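Local coordinates for putative isohexenylglutaconyl-CoA hydratase (Pseudomonas aeruginosa, PDB 4ZU2), which probably hydrates isohexenylglutaconyl-CoA in the breakdown of citronellate and related terpenes, as a member of the crotonase (enoyl-CoA hydratase/isomerase) family, at residues Gly174-Ala177 against Leu178-Leu182; Gly247-Gly250 against Thr251-Val255. All coordinates share one frame; numbering follows the deposited sequence.

Interaction 1 of 2, residues Gly174-Ala177 against Leu178-Leu182; sequences GREA and LRLGL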
loop_
_atom_site.group_PDB
_atom_site.type_symbol
_atom_site.label_atom_id
_atom_site.label_comp_id
_atom_site.label_asym_id
_atom_site.label_seq_id
_atom_site.Cartn_x
_atom_site.Cartn_y
_atom_site.Cartn_z
ATOM N N GLY A 174 13.276 -2.549 15.468
ATOM C CA GLY A 174 13.734 -1.925 14.260
ATOM C C GLY A 174 13.794 -2.806 13.014
ATOM O O GLY A 174 13.471 -2.347 11.919
ATOM N N ARG A 175 14.252 -4.045 13.149
ATOM C CA ARG A 175 14.483 -4.872 11.970
ATOM C C ARG A 175 13.095 -5.174 11.419
ATOM O O ARG A 175 12.884 -5.141 10.232
ATOM C CB ARG A 175 15.252 -6.180 12.276
ATOM C CG ARG A 175 16.671 -6.068 12.930
ATOM C CD ARG A 175 17.823 -5.685 11.944
ATOM N NE ARG A 175 19.127 -6.214 12.372
ATOM C CZ ARG A 175 20.315 -5.593 12.273
ATOM N NH1 ARG A 175 20.446 -4.379 11.762
ATOM N NH2 ARG A 175 21.404 -6.211 12.739
ATOM N N GLU A 176 12.152 -5.434 12.313
ATOM C CA GLU A 176 10.771 -5.634 11.941
ATOM C C GLU A 176 10.160 -4.377 11.318
ATOM O O GLU A 176 9.259 -4.491 10.475
ATOM C CB GLU A 176 9.957 -6.049 13.163
ATOM C CG GLU A 176 8.457 -6.049 12.941
ATOM C CD GLU A 176 7.823 -7.394 12.985
ATOM O OE1 GLU A 176 7.654 -7.986 11.907
ATOM O OE2 GLU A 176 7.456 -7.849 14.078
ATOM N N ALA A 177 10.633 -3.191 11.704
ATOM C CA ALA A 177 9.964 -1.971 11.262
ATOM C C ALA A 177 10.389 -1.625 9.859
ATOM O O ALA A 177 9.660 -0.978 9.136
ATOM C CB ALA A 177 10.214 -0.831 12.180
ATOM N N LEU A 178 11.590 -2.061 9.499
ATOM C CA LEU A 178 12.075 -2.040 8.135
ATOM C C LEU A 178 11.312 -3.040 7.258
ATOM O O LEU A 178 10.978 -2.762 6.101
ATOM C CB LEU A 178 13.559 -2.388 8.161
ATOM C CG LEU A 178 14.474 -2.061 6.982
ATOM C CD1 LEU A 178 14.924 -3.348 6.334
ATOM C CD2 LEU A 178 13.819 -1.120 5.985
ATOM N N ARG A 179 11.015 -4.205 7.814
ATOM C CA ARG A 179 10.381 -5.262 7.033
ATOM C C ARG A 179 8.956 -4.873 6.646
ATOM O O ARG A 179 8.521 -5.129 5.511
ATOM C CB ARG A 179 10.377 -6.583 7.809
ATOM C CG ARG A 179 9.731 -7.717 7.025
ATOM C CD ARG A 179 9.736 -9.023 7.752
ATOM N NE ARG A 179 8.823 -9.032 8.889
ATOM C CZ ARG A 179 7.516 -9.266 8.803
ATOM N NH1 ARG A 179 6.946 -9.503 7.623
ATOM N NH2 ARG A 179 6.768 -9.244 9.900
ATOM N N LEU A 180 8.255 -4.242 7.599
ATOM C CA LEU A 180 6.849 -3.810 7.459
ATOM C C LEU A 180 6.705 -2.507 6.697
ATOM O O LEU A 180 5.589 -2.058 6.457
ATOM C CB LEU A 180 6.181 -3.646 8.849
ATOM C CG LEU A 180 6.012 -4.879 9.723
ATOM C CD1 LEU A 180 5.559 -4.552 11.156
ATOM C CD2 LEU A 180 5.034 -5.797 9.099
ATOM N N GLY A 181 7.820 -1.890 6.313
ATOM C CA GLY A 181 7.782 -0.646 5.555
ATOM C C GLY A 181 7.523 0.587 6.413
ATOM O O GLY A 181 7.136 1.663 5.918
ATOM N N LEU A 182 7.756 0.451 7.713
ATOM C CA LEU A 182 7.456 1.533 8.656
ATOM C C LEU A 182 8.571 2.556 8.651
ATOM O O LEU A 182 8.359 3.773 8.794
ATOM C CB LEU A 182 7.280 0.953 10.070
ATOM C CG LEU A 182 6.963 1.990 11.141
ATOM C CD1 LEU A 182 5.923 2.994 10.666
ATOM C CD2 LEU A 182 6.460 1.280 12.420
#

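Interaction 2 of 2, residues Gly247-Gly250 against Thr251-Val255; sequences GSEG and TLAFV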
loop_
_atom_site.group_PDB
_atom_site.type_symbol
_atom_site.label_atom_id
_atom_site.label_comp_id
_atom_site.label_asym_id
_atom_site.label_seq_id
_atom_site.Cartn_x
_atom_site.Cartn_y
_atom_site.Cartn_z
ATOM N N GLY A 247 14.583 25.363 -12.098
ATOM C CA GLY A 247 14.542 24.364 -13.135
ATOM C C GLY A 247 15.458 24.776 -14.278
ATOM O O GLY A 247 16.085 23.940 -14.927
ATOM N N SER A 248 15.557 26.072 -14.516
ATOM C CA SER A 248 16.511 26.567 -15.493
ATOM C C SER A 248 17.984 26.403 -15.001
ATOM O O SER A 248 18.778 25.816 -15.720
ATOM C CB SER A 248 16.174 28.001 -15.876
ATOM O OG SER A 248 16.577 28.896 -14.868
ATOM N N GLU A 249 18.340 26.867 -13.791
ATOM C CA GLU A 249 19.671 26.538 -13.190
ATOM C C GLU A 249 19.964 25.048 -13.146
ATOM O O GLU A 249 21.075 24.604 -13.426
ATOM C CB GLU A 249 19.805 27.066 -11.772
ATOM C CG GLU A 249 20.936 26.453 -10.938
ATOM C CD GLU A 249 22.343 26.819 -11.404
ATOM O OE1 GLU A 249 22.484 27.793 -12.160
ATOM O OE2 GLU A 249 23.312 26.142 -10.982
ATOM N N GLY A 250 18.955 24.271 -12.802
ATOM C CA GLY A 250 19.136 22.844 -12.672
ATOM C C GLY A 250 19.430 22.164 -13.992
ATOM O O GLY A 250 20.346 21.339 -14.080
ATOM N N THR A 251 18.616 22.451 -15.007
ATOM C CA THR A 251 18.774 21.810 -16.339
ATOM C C THR A 251 20.022 22.313 -17.064
ATOM O O THR A 251 20.575 21.664 -17.956
ATOM C CB THR A 251 17.557 22.092 -17.213
ATOM O OG1 THR A 251 17.323 23.507 -17.243
ATOM C CG2 THR A 251 16.321 21.353 -16.663
ATOM N N LEU A 252 20.464 23.491 -16.660
ATOM C CA LEU A 252 21.706 24.055 -17.147
ATOM C C LEU A 252 22.915 23.311 -16.580
ATOM O O LEU A 252 23.716 22.775 -17.332
ATOM C CB LEU A 252 21.771 25.540 -16.783
ATOM C CG LEU A 252 22.620 26.361 -17.750
ATOM C CD1 LEU A 252 21.918 26.363 -19.114
ATOM C CD2 LEU A 252 22.841 27.784 -17.216
ATOM N N ALA A 253 23.048 23.294 -15.253
ATOM C CA ALA A 253 24.089 22.513 -14.582
ATOM C C ALA A 253 24.212 21.136 -15.212
ATOM O O ALA A 253 25.293 20.570 -15.299
ATOM C CB ALA A 253 23.759 22.375 -13.106
ATOM N N PHE A 254 23.089 20.604 -15.663
ATOM C CA PHE A 254 23.039 19.284 -16.264
ATOM C C PHE A 254 23.692 19.241 -17.663
ATOM O O PHE A 254 24.475 18.325 -17.959
ATOM C CB PHE A 254 21.568 18.837 -16.316
ATOM C CG PHE A 254 21.337 17.502 -16.991
ATOM C CD1 PHE A 254 21.962 16.354 -16.545
ATOM C CD2 PHE A 254 20.465 17.407 -18.061
ATOM C CE1 PHE A 254 21.741 15.145 -17.165
ATOM C CE2 PHE A 254 20.234 16.198 -18.680
ATOM C CZ PHE A 254 20.876 15.068 -18.236
ATOM N N VAL A 255 23.393 20.225 -18.517
ATOM C CA VAL A 255 23.957 20.209 -19.870
ATOM C C VAL A 255 25.409 20.656 -19.819
ATOM O O VAL A 255 26.273 20.108 -20.510
ATOM C CB VAL A 255 23.134 21.027 -20.887
ATOM C CG1 VAL A 255 21.705 20.582 -20.846
ATOM C CG2 VAL A 255 23.278 22.551 -20.688
#

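Interaction 1 of 2, residues Gly174-Ala177 against Leu178-Leu182
E176 and R179, one turn apart on the outer side of the short helix 174-179, are joined by a salt bridge. OE1 of E176 is met nearly along its own C-O axis by NH2 of R179 at 2.5 Å, a short bond that is not quite straight. The two side chains run alongside each other and point the same way, but their flat ends are twisted, the carboxylate plane standing 55° from that of the guanidinium. R179 runs extended through its first two torsions and then bends at the third (chi3 70°), which brings the guanidinium back to the carboxylate; OE1 comes at the edge of the guanidinium, somewhat tilted out of its plane.

Apolar contacts follow. CD1 of L180 lies against the CG methylene of E176 at 3.7 Å; the inward face is that of A177 and L182. A177 CB and L182 CB meet at 4.0 Å, and both side chains also touch F135 and F172, strand residues of the small sheet.

Backbone bonds hold the turn. L178, R179 and L180 donate to G174, R175 and E176 in ordinary helical fashion. Past them the chain turns away: L182 N reaches A177 O at 2.8 Å, with the C=O pointing almost straight at the nitrogen (173°). At the other end, D173 OD1 accepts from E176 N. G181, with positive phi, is the first residue to leave helical geometry; together with the bonds L182 N to A177 O and G181 N to L178 O, it makes the Schellman motif that closes the helix.

Interaction 2 of 2, residues Gly247-Gly250 against Thr251-Val255
T251 folds its hydroxyl back onto the carbonyl of G247, one turn earlier in the alpha-helix 247-255. From CB, which rests 3.3 Å from G247 O, the side chain splits in two. The methyl branch, CG2, lies anti to the residue's own carbonyl carbon and passes 3.1 Å from G247 O. The other branch, OG1, sits between the backbone N and the carbonyl carbon (chi1 53°), and from there it donates to G247 O at 2.7 Å, in the carbonyl plane and on a lone pair. OG1 also passes 3.1 Å from S248 O, a near approach. T251 N donates to G247 O from above that plane, so one carbonyl accepts both the regular helical bond and the threonine hydroxyl, which ties down the rotation of the side chain.

The next two backbone bonds are plainer: L252 N to S248 O, and A253 N to E249 O. On the flank of A253, the carboxylate of E249 turns to the C-terminal tail and forms a salt bridge with R258. F254 packs against L142 of the second subunit. Within the helix, the methyl CB of A253 comes to 4.3 Å from E249 OE2.

Overall arrangement
Both interactions are local, each within a single helix, and they come in series along the chain: interaction 1 on helix 174-179, interaction 2 on helix 247-255, the last helix of the model. Their centres are 37 Å apart and their nearest atoms about 29 Å, so they do not touch. The centre of interaction 1 lies 16 Å from the centre of the chain, in sequence between strand 172-173 of the small sheet and strand 185-187 at one edge of the six-stranded sheet. That of interaction 2 is about 30 Å from it, after helices 190-205, 209-221 and 227-242 in sequence. Each touches the second subunit, so helix 174-179 and the last helix both lie at an interface of the three-chain assembly.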